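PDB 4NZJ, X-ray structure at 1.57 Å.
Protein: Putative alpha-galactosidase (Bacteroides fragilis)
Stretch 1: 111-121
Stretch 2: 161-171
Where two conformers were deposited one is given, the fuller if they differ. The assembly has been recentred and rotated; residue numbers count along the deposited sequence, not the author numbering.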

# COMPACT_ATOMS: atom_id res chain seq x y z
N GLY A 111 -1.50 -14.13 -13.62
CA GLY A 111 -1.44 -15.52 -13.16
C GLY A 111 -0.13 -16.19 -13.52
O GLY A 111 0.95 -15.66 -13.23
N GLN A 112 -0.23 -17.35 -14.18
CA GLN A 112 0.93 -18.12 -14.61
C GLN A 112 1.55 -17.61 -15.91
O GLN A 112 2.43 -18.28 -16.47
CB GLN A 112 0.55 -19.59 -14.81
CG GLN A 112 0.14 -20.30 -13.53
CD GLN A 112 -0.07 -21.78 -13.73
OE1 GLN A 112 0.70 -22.43 -14.44
NE2 GLN A 112 -1.10 -22.33 -13.11
N HIS A 113 1.11 -16.45 -16.39
CA HIS A 113 1.53 -15.94 -17.69
C HIS A 113 2.18 -14.57 -17.61
O HIS A 113 2.12 -13.79 -18.56
CB HIS A 113 0.34 -15.94 -18.64
CG HIS A 113 -0.14 -17.31 -18.98
ND1 HIS A 113 0.42 -18.06 -19.99
CD2 HIS A 113 -1.10 -18.09 -18.42
CE1 HIS A 113 -0.19 -19.24 -20.06
NE2 HIS A 113 -1.11 -19.28 -19.12
N LEU A 114 2.82 -14.28 -16.49
CA LEU A 114 3.59 -13.04 -16.35
C LEU A 114 4.90 -13.20 -17.12
O LEU A 114 5.47 -14.28 -17.18
CB LEU A 114 3.86 -12.72 -14.89
CG LEU A 114 4.51 -11.36 -14.61
CD1 LEU A 114 3.57 -10.22 -14.97
CD2 LEU A 114 4.93 -11.26 -13.15
N THR A 115 5.35 -12.10 -17.72
CA THR A 115 6.63 -12.08 -18.44
C THR A 115 7.31 -10.75 -18.18
O THR A 115 6.69 -9.81 -17.68
CB THR A 115 6.44 -12.21 -19.95
OG1 THR A 115 5.76 -11.04 -20.44
CG2 THR A 115 5.64 -13.47 -20.32
N GLU A 116 8.58 -10.67 -18.54
CA GLU A 116 9.34 -9.42 -18.45
C GLU A 116 8.59 -8.30 -19.16
O GLU A 116 8.38 -7.23 -18.59
CB GLU A 116 10.72 -9.59 -19.10
CG GLU A 116 11.53 -8.31 -19.23
CD GLU A 116 12.60 -8.40 -20.30
OE1 GLU A 116 13.71 -8.89 -20.01
OE2 GLU A 116 12.34 -7.97 -21.44
N GLU A 117 8.19 -8.57 -20.40
CA GLU A 117 7.50 -7.57 -21.23
C GLU A 117 6.27 -7.01 -20.52
O GLU A 117 6.03 -5.80 -20.53
CB GLU A 117 7.09 -8.17 -22.58
CG GLU A 117 6.21 -7.27 -23.45
CD GLU A 117 6.91 -6.00 -23.89
OE1 GLU A 117 8.16 -6.00 -23.93
OE2 GLU A 117 6.22 -5.01 -24.21
N LEU A 118 5.50 -7.88 -19.89
CA LEU A 118 4.26 -7.47 -19.25
C LEU A 118 4.49 -6.68 -17.95
O LEU A 118 3.72 -5.77 -17.63
CB LEU A 118 3.35 -8.69 -19.02
CG LEU A 118 2.90 -9.33 -20.34
CD1 LEU A 118 2.27 -10.70 -20.09
CD2 LEU A 118 1.94 -8.43 -21.11
N VAL A 119 5.55 -7.00 -17.20
CA VAL A 119 5.91 -6.20 -16.04
C VAL A 119 6.31 -4.78 -16.50
O VAL A 119 5.91 -3.79 -15.89
CB VAL A 119 7.07 -6.81 -15.24
CG1 VAL A 119 7.48 -5.90 -14.09
CG2 VAL A 119 6.67 -8.18 -14.69
N LEU A 120 7.12 -4.70 -17.55
CA LEU A 120 7.60 -3.41 -18.06
C LEU A 120 6.45 -2.56 -18.57
O LEU A 120 6.40 -1.35 -18.33
CB LEU A 120 8.66 -3.61 -19.15
CG LEU A 120 10.12 -3.70 -18.69
CD1 LEU A 120 10.30 -4.51 -17.43
CD2 LEU A 120 11.00 -4.22 -19.82
N GLN A 121 5.51 -3.19 -19.27
CA GLN A 121 4.30 -2.49 -19.73
C GLN A 121 3.50 -1.95 -18.55
O GLN A 121 2.94 -0.85 -18.62
CB GLN A 121 3.40 -3.43 -20.53
CG GLN A 121 3.86 -3.72 -21.94
CD GLN A 121 2.88 -4.60 -22.69
OE1 GLN A 121 1.72 -4.72 -22.31
NE2 GLN A 121 3.35 -5.21 -23.77
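Stretch 2 (161-171) TKFPRGIKYVA

Stretch 2 repeats the plan of stretch 1: a loop leads into a helix, and the two lie side by side in the same sense. Helix 116-121 and helix 166-171 run nearly parallel, their N-to-C directions 14° apart and their axes 10.4 Å apart at closest approach. The backbones come closest around the start of helix 116-121, where the CA atoms of Thr115 and Lys162 are 4.3 Å apart and those of Glu116 and Phe163 5.1 Å. From Phe163 to Gly166 stretch 2 makes a type I turn, closed by Gly166 N donating to Phe163 O at 2.9 Å. Gly166 has a positive phi of 80°, a conformation glycine adopts readily.

The start of a helix leaves amide hydrogens without the usual acceptors four residues back, and here both stretches supply substitutes. Within stretch 1, Thr115 is the N-cap: its short hydroxyl side chain, chi1 in p, brings OG1 within 3.2 Å of Leu118 N and accepts from it. Glu116 N is satisfied across the contact, donating to Lys162 O at 2.8 Å with a nearly straight angle of 161°. The same carbonyl receives a CA-H...O contact from Thr115, CA to O 3.3 Å. Further on, ordinary helical bonding takes over, as in Val119 N to Thr115 O at 3.1 Å.

Lys162 also reaches along the loop with its side chain. With chi2 to chi4 all t, the extended chain carries NZ to Gln112 O, to which it donates at 2.9 Å. NZ donates as well to water 1, 3.0 Å away; that water accepts from Leu114 N at 3.1 Å and donates to Gly111 O at 2.8 Å, so the ammonium holds one loop carbonyl directly and is joined through the water to Gly111 O and Leu114 N; it has a further partner elsewhere in the structure. Leu114 O is less fortunate: it is buried by the contact, with Lys162 CD 3.3 Å away, and finds no hydrogen-bonding partner.

Glu116 is the polar centre, burying 120 Å² against stretch 2. A carboxylate suits this place because Arg165 approaches with two donors: NE binds OE1 of Glu116 at 3.0 Å, and NH2 binds OE2 of Glu116 at 2.7 Å, a bidentate salt bridge with the carboxylate at the guanidinium edge. OE1 also accepts from water 2 at 2.7 Å. This water accepts from Arg165 N at 2.9 Å and donates to Gly166 O at 2.8 Å, linking the carboxylate to the turn's backbone.

Apolar side chains fill the space around this network. The edge of the Phe163 ring meets Leu114, CZ to CD2 4.1 Å, and Val119, CE1 to CG2 4.3 Å. Between the helices, the compact, branched Val119 and Val170 allow close packing, CG1 to CG1 3.6 Å. Leu120, longer, starts sideways but brings its end nearer, placing CD1 4.3 Å from Val170 CG1 and CD2 4.1 Å from Tyr169 CE1, at the edge of the tyrosine ring.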

# COMPACT_ATOMS: atom_id res chain seq x y z
N THR A 161 11.93 -18.42 -19.85
CA THR A 161 10.97 -18.18 -20.93
C THR A 161 10.21 -16.89 -20.60
O THR A 161 10.00 -16.04 -21.47
CB THR A 161 9.97 -19.34 -21.09
OG1 THR A 161 10.69 -20.56 -21.33
CG2 THR A 161 9.02 -19.07 -22.25
N LYS A 162 9.82 -16.76 -19.34
CA LYS A 162 9.12 -15.57 -18.86
C LYS A 162 10.04 -14.37 -18.70
O LYS A 162 9.66 -13.24 -19.03
CB LYS A 162 8.46 -15.86 -17.51
CG LYS A 162 7.37 -16.91 -17.60
CD LYS A 162 6.71 -17.16 -16.26
CE LYS A 162 5.65 -18.24 -16.40
NZ LYS A 162 4.97 -18.51 -15.11
N PHE A 163 11.25 -14.62 -18.19
CA PHE A 163 12.22 -13.57 -17.88
C PHE A 163 13.54 -13.88 -18.57
O PHE A 163 14.49 -14.32 -17.93
CB PHE A 163 12.37 -13.43 -16.35
CG PHE A 163 11.10 -13.03 -15.67
CD1 PHE A 163 10.68 -11.71 -15.69
CD2 PHE A 163 10.29 -13.98 -15.06
CE1 PHE A 163 9.50 -11.33 -15.09
CE2 PHE A 163 9.10 -13.60 -14.46
CZ PHE A 163 8.70 -12.28 -14.47
N PRO A 164 13.60 -13.65 -19.89
CA PRO A 164 14.76 -14.09 -20.67
C PRO A 164 16.04 -13.33 -20.35
O PRO A 164 17.13 -13.81 -20.67
CB PRO A 164 14.33 -13.86 -22.13
CG PRO A 164 13.16 -12.95 -22.08
CD PRO A 164 12.52 -13.09 -20.74
N ARG A 165 15.93 -12.17 -19.70
CA ARG A 165 17.10 -11.43 -19.25
C ARG A 165 17.21 -11.44 -17.74
O ARG A 165 17.96 -10.65 -17.16
CB ARG A 165 17.07 -10.01 -19.81
CG ARG A 165 17.19 -10.01 -21.33
CD ARG A 165 17.18 -8.61 -21.92
NE ARG A 165 15.85 -8.02 -21.95
CZ ARG A 165 15.54 -6.91 -22.62
NH1 ARG A 165 16.48 -6.27 -23.31
NH2 ARG A 165 14.30 -6.44 -22.60
N GLY A 166 16.49 -12.35 -17.09
CA GLY A 166 16.51 -12.48 -15.64
C GLY A 166 15.64 -11.46 -14.93
O GLY A 166 15.01 -10.61 -15.56
N ILE A 167 15.61 -11.58 -13.61
CA ILE A 167 14.88 -10.67 -12.75
C ILE A 167 15.62 -9.34 -12.60
O ILE A 167 14.98 -8.28 -12.53
CB ILE A 167 14.64 -11.29 -11.35
CG1 ILE A 167 13.83 -12.59 -11.46
CG2 ILE A 167 13.94 -10.30 -10.43
CD1 ILE A 167 12.44 -12.43 -12.03
N LYS A 168 16.94 -9.37 -12.57
CA LYS A 168 17.70 -8.13 -12.40
C LYS A 168 17.40 -7.09 -13.48
O LYS A 168 17.35 -5.90 -13.19
CB LYS A 168 19.21 -8.38 -12.32
CG LYS A 168 19.98 -7.15 -11.83
CD LYS A 168 21.44 -7.45 -11.55
CE LYS A 168 22.13 -6.25 -10.91
NZ LYS A 168 21.98 -5.00 -11.71
N TYR A 169 17.20 -7.54 -14.72
CA TYR A 169 16.85 -6.62 -15.80
C TYR A 169 15.57 -5.85 -15.46
O TYR A 169 15.49 -4.63 -15.64
CB TYR A 169 16.68 -7.36 -17.14
CG TYR A 169 16.46 -6.40 -18.29
CD1 TYR A 169 15.18 -5.95 -18.61
CD2 TYR A 169 17.52 -5.92 -19.04
CE1 TYR A 169 14.97 -5.06 -19.65
CE2 TYR A 169 17.33 -5.03 -20.08
CZ TYR A 169 16.05 -4.60 -20.38
OH TYR A 169 15.86 -3.72 -21.42
N VAL A 170 14.58 -6.57 -14.96
CA VAL A 170 13.31 -5.97 -14.57
C VAL A 170 13.52 -4.98 -13.41
O VAL A 170 13.04 -3.85 -13.46
CB VAL A 170 12.29 -7.06 -14.16
CG1 VAL A 170 11.00 -6.45 -13.64
CG2 VAL A 170 12.02 -7.99 -15.34
N ALA A 171 14.26 -5.41 -12.39
CA ALA A 171 14.57 -4.54 -11.25
C ALA A 171 15.23 -3.24 -11.70
O ALA A 171 14.85 -2.15 -11.26
CB ALA A 171 15.45 -5.26 -10.25
O HOH W 1 3.54 -16.11 -14.15
O HOH W 2 13.88 -10.80 -18.12